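Local coordinates for uncharacterized protein (Bacteroides uniformis, PDB 4Q5K), which probably acts on muramyl peptides of the bacterial cell wall as an N-acetylmuramoyl-L-alanine amidase-like enzyme, here holding a GlcNAc-anhydroMurNAc disaccharide, at residues L118-M123 against G185-H190. Residues are numbered along the deposited sequence; the frame is centred on the assembly and turned at random.
With NA (sodium ion), chain C; 2YP ((2R)-2-[[(1R,2S,3R,4R,5R)-4-acetamido-2-[(2S,3R,4R,5S,6R)-3-acetamido-6-(hydroxymethyl)-4,5-bis(oxidanyl)oxan-2-yl]oxy-6,8-dioxabicyclo[3.2.1]octan-3-yl]oxy]propanoic acid), chain B.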
ATOM      1  N   LEU A 118      -3.010   0.746  16.894  1.00 12.86           N
ATOM      2  CA  LEU A 118      -1.779   0.313  16.243  1.00 12.00           C
ATOM      3  C   LEU A 118      -0.728  -0.114  17.279  1.00 11.86           C
ATOM      4  O   LEU A 118      -0.571   0.505  18.333  1.00 13.52           O
ATOM      5  CB  LEU A 118      -1.223   1.440  15.385  1.00 12.14           C
ATOM      6  CG  LEU A 118      -2.097   1.935  14.242  1.00 12.58           C
ATOM      7  CD1 LEU A 118      -1.475   3.173  13.594  1.00 14.50           C
ATOM      8  CD2 LEU A 118      -2.302   0.873  13.196  1.00 14.10           C
ATOM      9  N   SER A 119      -0.051  -1.206  16.945  1.00 11.66           N
ATOM     10  CA  SER A 119       1.108  -1.689  17.696  0.80 12.02           C
ATOM     11  C   SER A 119       2.144  -2.113  16.646  1.00 11.21           C
ATOM     12  O   SER A 119       2.016  -3.152  15.990  1.00 11.81           O
ATOM     13  CB  SER A 119       0.690  -2.812  18.642  0.80 15.10           C
ATOM     14  OG  SER A 119       1.793  -3.303  19.343  0.80 18.39           O
ATOM     15  N   ILE A 120       3.154  -1.258  16.475  1.00 11.17           N
ATOM     16  CA  ILE A 120       4.067  -1.370  15.356  1.00 11.38           C
ATOM     17  C   ILE A 120       5.497  -1.482  15.861  1.00 10.81           C
ATOM     18  O   ILE A 120       5.974  -0.603  16.561  1.00 12.96           O
ATOM     19  CB  ILE A 120       3.873  -0.176  14.381  1.00 12.33           C
ATOM     20  CG1 ILE A 120       2.496  -0.295  13.677  1.00 12.09           C
ATOM     21  CG2 ILE A 120       4.992  -0.134  13.361  1.00 15.67           C
ATOM     22  CD1 ILE A 120       2.153   0.869  12.748  1.00 12.90           C
ATOM     23  N   SER A 121       6.145  -2.595  15.526  1.00 11.16           N
ATOM     24  CA  SER A 121       7.509  -2.901  15.966  1.00 11.00           C
ATOM     25  C   SER A 121       8.181  -3.997  15.150  1.00 10.36           C
ATOM     26  O   SER A 121       9.269  -4.398  15.485  1.00 11.65           O
ATOM     27  CB  SER A 121       7.500  -3.329  17.437  1.00 12.94           C
ATOM     28  OG  SER A 121       6.718  -4.483  17.603  1.00 15.00           O
ATOM     29  N   TYR A 122       7.562  -4.458  14.076  1.00 10.09           N
ATOM     30  CA  TYR A 122       8.043  -5.630  13.339  1.00  9.72           C
ATOM     31  C   TYR A 122       9.457  -5.476  12.813  1.00  9.78           C
ATOM     32  O   TYR A 122      10.269  -6.387  12.965  1.00 10.25           O
ATOM     33  CB  TYR A 122       7.087  -5.945  12.169  1.00 10.45           C
ATOM     34  CG  TYR A 122       7.354  -7.247  11.456  1.00  9.99           C
ATOM     35  CD1 TYR A 122       6.804  -8.437  11.895  1.00 11.15           C
ATOM     36  CD2 TYR A 122       8.184  -7.282  10.346  1.00 12.05           C
ATOM     37  CE1 TYR A 122       7.074  -9.629  11.235  1.00 11.24           C
ATOM     38  CE2 TYR A 122       8.445  -8.466   9.685  1.00 13.24           C
ATOM     39  CZ  TYR A 122       7.879  -9.629  10.125  1.00 11.73           C
ATOM     40  OH  TYR A 122       8.129 -10.798   9.462  1.00 14.16           O
HETATM   41  N   MSE A 123       9.756  -4.353  12.176  1.00 10.03           N
HETATM   42  CA  MSE A 123      11.041  -4.209  11.505  1.00  9.96           C
HETATM   43  C   MSE A 123      12.208  -4.157  12.488  1.00 10.94           C
HETATM   44  O   MSE A 123      13.206  -4.857  12.296  1.00 11.16           O
HETATM   45  CB  MSE A 123      11.062  -2.970  10.627  1.00 10.50           C
HETATM   46  CG  MSE A 123      10.062  -3.045   9.489  1.00 11.23           C
HETATM   47 SE   MSE A 123      10.003  -1.435   8.424  0.75 13.13          SE
HETATM   48  CE  MSE A 123      11.652  -1.639   7.467  1.00 13.85           C
ATOM     49  N   GLY A 185       3.224  -6.798  16.017  1.00 10.68           N
ATOM     50  CA  GLY A 185       4.073  -5.689  15.644  1.00 10.26           C
ATOM     51  C   GLY A 185       3.844  -5.143  14.240  1.00  9.46           C
ATOM     52  O   GLY A 185       4.594  -4.255  13.808  1.00 10.44           O
ATOM     53  N   LEU A 186       2.854  -5.668  13.526  1.00  9.24           N
ATOM     54  CA  LEU A 186       2.615  -5.266  12.148  1.00  8.95           C
ATOM     55  C   LEU A 186       1.173  -4.837  11.964  1.00  9.28           C
ATOM     56  O   LEU A 186       0.244  -5.492  12.476  1.00  9.95           O
ATOM     57  CB  LEU A 186       2.953  -6.410  11.195  1.00  9.50           C
ATOM     58  CG  LEU A 186       2.882  -6.122   9.699  1.00  9.82           C
ATOM     59  CD1 LEU A 186       3.910  -5.077   9.298  1.00 11.39           C
ATOM     60  CD2 LEU A 186       3.099  -7.418   8.908  1.00 11.46           C
ATOM     61  N   ASP A 187       0.989  -3.739  11.230  1.00  8.28           N
ATOM     62  CA  ASP A 187      -0.346  -3.149  11.019  1.00  8.26           C
ATOM     63  C   ASP A 187      -1.055  -3.661   9.767  1.00  7.96           C
ATOM     64  O   ASP A 187      -2.270  -3.879   9.792  1.00  9.92           O
ATOM     65  CB  ASP A 187      -0.257  -1.635  10.971  1.00  8.56           C
ATOM     66  CG  ASP A 187       0.615  -1.120   9.830  1.00  9.32           C
ATOM     67  OD1 ASP A 187       1.713  -1.682   9.620  1.00  9.92           O
ATOM     68  OD2 ASP A 187       0.201  -0.133   9.180  1.00  9.51           O
ATOM     69  N   VAL A 188      -0.306  -3.831   8.689  1.00  8.45           N
ATOM     70  CA  VAL A 188      -0.843  -4.200   7.390  1.00  8.08           C
ATOM     71  C   VAL A 188       0.051  -5.265   6.798  1.00  8.21           C
ATOM     72  O   VAL A 188       1.278  -5.153   6.944  1.00  9.62           O
ATOM     73  CB  VAL A 188      -0.938  -2.956   6.459  1.00  8.71           C
ATOM     74  CG1 VAL A 188      -1.145  -3.316   4.995  1.00  9.07           C
ATOM     75  CG2 VAL A 188      -2.012  -2.036   6.936  1.00  9.67           C
ATOM     76  N   ALA A 189      -0.533  -6.273   6.142  1.00  8.88           N
ATOM     77  CA  ALA A 189       0.194  -7.388   5.540  1.00  9.23           C
ATOM     78  C   ALA A 189       0.154  -7.472   4.022  1.00  8.53           C
ATOM     79  O   ALA A 189       0.968  -8.175   3.436  1.00 10.28           O
ATOM     80  CB  ALA A 189      -0.350  -8.690   6.101  1.00 12.24           C
ATOM     81  N   HIS A 190      -0.783  -6.773   3.383  1.00  8.55           N
ATOM     82  CA  HIS A 190      -0.989  -6.915   1.959  1.00  9.30           C
ATOM     83  C   HIS A 190      -1.837  -5.730   1.503  1.00  8.87           C
ATOM     84  O   HIS A 190      -2.533  -5.118   2.294  1.00 10.12           O
ATOM     85  CB  HIS A 190      -1.675  -8.261   1.664  1.00 10.06           C
ATOM     86  CG  HIS A 190      -1.746  -8.606   0.205  1.00 10.94           C
ATOM     87  ND1 HIS A 190      -0.717  -8.334  -0.667  1.00 13.56           N
ATOM     88  CD2 HIS A 190      -2.722  -9.174  -0.537  1.00 15.26           C
ATOM     89  CE1 HIS A 190      -1.045  -8.747  -1.877  1.00 12.90           C
ATOM     90  NE2 HIS A 190      -2.255  -9.259  -1.821  1.00 13.72           N
TER
HETATM   91 NA    NA C 302      -0.803  -6.666  14.145  1.00 13.54          NA
HETATM   92  C1  2YP B 301       6.786  -3.170   2.401  1.00 12.21           C
HETATM   93  O1  2YP B 301       6.226  -4.357   2.832  1.00 12.13           O
HETATM   94  C2  2YP B 301       7.970  -2.890   3.309  1.00 11.70           C
HETATM   95  C3  2YP B 301       8.782  -1.699   2.796  1.00 10.47           C
HETATM   96  O3  2YP B 301      10.022  -1.667   3.477  1.00 12.35           O
HETATM   97  C4  2YP B 301       9.055  -1.793   1.299  1.00 12.11           C
HETATM   98  OAC 2YP B 301       7.884  -4.739   5.468  1.00 12.49           O
HETATM   99  CAB 2YP B 301       7.462  -3.584   5.630  1.00 11.83           C
HETATM  100  CAA 2YP B 301       6.834  -3.149   6.915  1.00 15.21           C
HETATM  101  N2  2YP B 301       7.519  -2.650   4.670  1.00 11.74           N
HETATM  102  O4  2YP B 301       9.550  -0.538   0.836  1.00 12.83           O
HETATM  103  C5  2YP B 301       7.770  -2.113   0.544  1.00 11.34           C
HETATM  104  C6  2YP B 301       7.977  -2.309  -0.951  1.00 12.43           C
HETATM  105  O6  2YP B 301       8.875  -3.380  -1.250  1.00 12.81           O
HETATM  106  O5  2YP B 301       7.214  -3.331   1.067  1.00 12.12           O
HETATM  107  CA4 2YP B 301       4.908  -4.682   2.366  1.00 11.91           C
HETATM  108  CA3 2YP B 301       4.751  -6.159   2.716  1.00 12.02           C
HETATM  109  OAH 2YP B 301       3.906  -6.788   1.743  1.00 13.73           O
HETATM  110  CAI 2YP B 301       4.626  -7.734   0.934  1.00 17.06           C
HETATM  111  CAJ 2YP B 301       5.378  -6.993  -0.161  1.00 17.84           C
HETATM  112  CAL 2YP B 301       3.659  -8.796   0.400  1.00 17.29           C
HETATM  113  OAM 2YP B 301       3.973  -9.446  -0.607  1.00 21.71           O
HETATM  114  O   2YP B 301       2.584  -8.923   1.064  1.00 20.70           O
HETATM  115  CA5 2YP B 301       3.847  -3.808   3.036  1.00 12.60           C
HETATM  116  OA5 2YP B 301       3.882  -4.033   4.468  1.00 13.19           O
HETATM  117  CA6 2YP B 301       2.418  -4.202   2.691  1.00 11.78           C
HETATM  118  OA6 2YP B 301       2.083  -5.163   3.708  1.00 13.01           O
HETATM  119  CA1 2YP B 301       3.221  -5.268   4.559  1.00 12.21           C
HETATM  120  CA2 2YP B 301       4.165  -6.389   4.114  1.00 12.02           C
HETATM  121  NAD 2YP B 301       5.219  -6.578   5.101  1.00 12.66           N
HETATM  122  CAE 2YP B 301       5.280  -7.612   5.917  1.00 14.45           C
HETATM  123  OAG 2YP B 301       4.437  -8.501   5.890  1.00 17.15           O
HETATM  124  CAF 2YP B 301       6.432  -7.628   6.879  1.00 15.08           C
HETATM  125  O   HOH W   1       0.507  -5.526  15.953  1.00 15.54           O
HETATM  126  O   HOH W   2       1.909  -6.352  18.751  1.00 32.05           O
HETATM  127  O   HOH W   3      -1.983  -7.605  15.990  1.00 17.48           O
HETATM  128  O   HOH W   4      -2.252  -4.689  14.365  1.00 14.20           O
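With CG1 anti to its own carbonyl carbon (chi1 -69°) and the chain extended beyond, Ile120 sends CD1 across to Asp187, whose CG sits between backbone N and carbonyl carbon (chi1 61°); Ile120 CD1 ends 3.9 Å from Asp187 CG. Leu118 CD2 reaches Asp187 CB at the same distance, 3.9 Å, so the buried acid is met by two branched side chains, CD1 of Ile120 lying against both CB and CG and CD2 of Leu118 against CB. Its OD2 accepts a hydrogen bond from Ala92 N in helix 91-100, consistent with the carboxylate being held in place from that side. With an alanine here in place of Ile120, Asp187 would probably lose the CD1 contact at its carboxylate carbon, leaving Leu118 CD2 alone on CB, and a gap would probably open toward Ala92 and helix 137-150.

The backbone join is centred on Gly185 O, which accepts two bonds: Ser121 N at 2.8 Å is nearly straight (170° at the hydrogen), whereas Tyr122 N at 3.0 Å comes from above the carbonyl plane and is more bent. Ser121 is the N-cap residue of helix 122-125, so the carbonyl preceding strand 188-197 meets two amides at the start of that helix. The joint lies beside the bound disaccharide, probably at the edge of the substrate cleft of an amidase-like fold of the papain-like peptidase clan. Gly185 has positive phi, which favours glycine, and its CA packs against Ser121 OG.

Beside this joint, Leu186 O binds the sodium ion at 2.3 Å, together with Thr181 O and Thr183 O; one of the ion's waters donates to Ser119 O. On the sugar side, Leu186 CD2 lies 3.5 Å from OAG of the disaccharide, and Tyr122 CE2 approaches its acetamido methyl CAF at 3.6 Å, while the selenium of Met123 touches the other acetyl methyl, CAA.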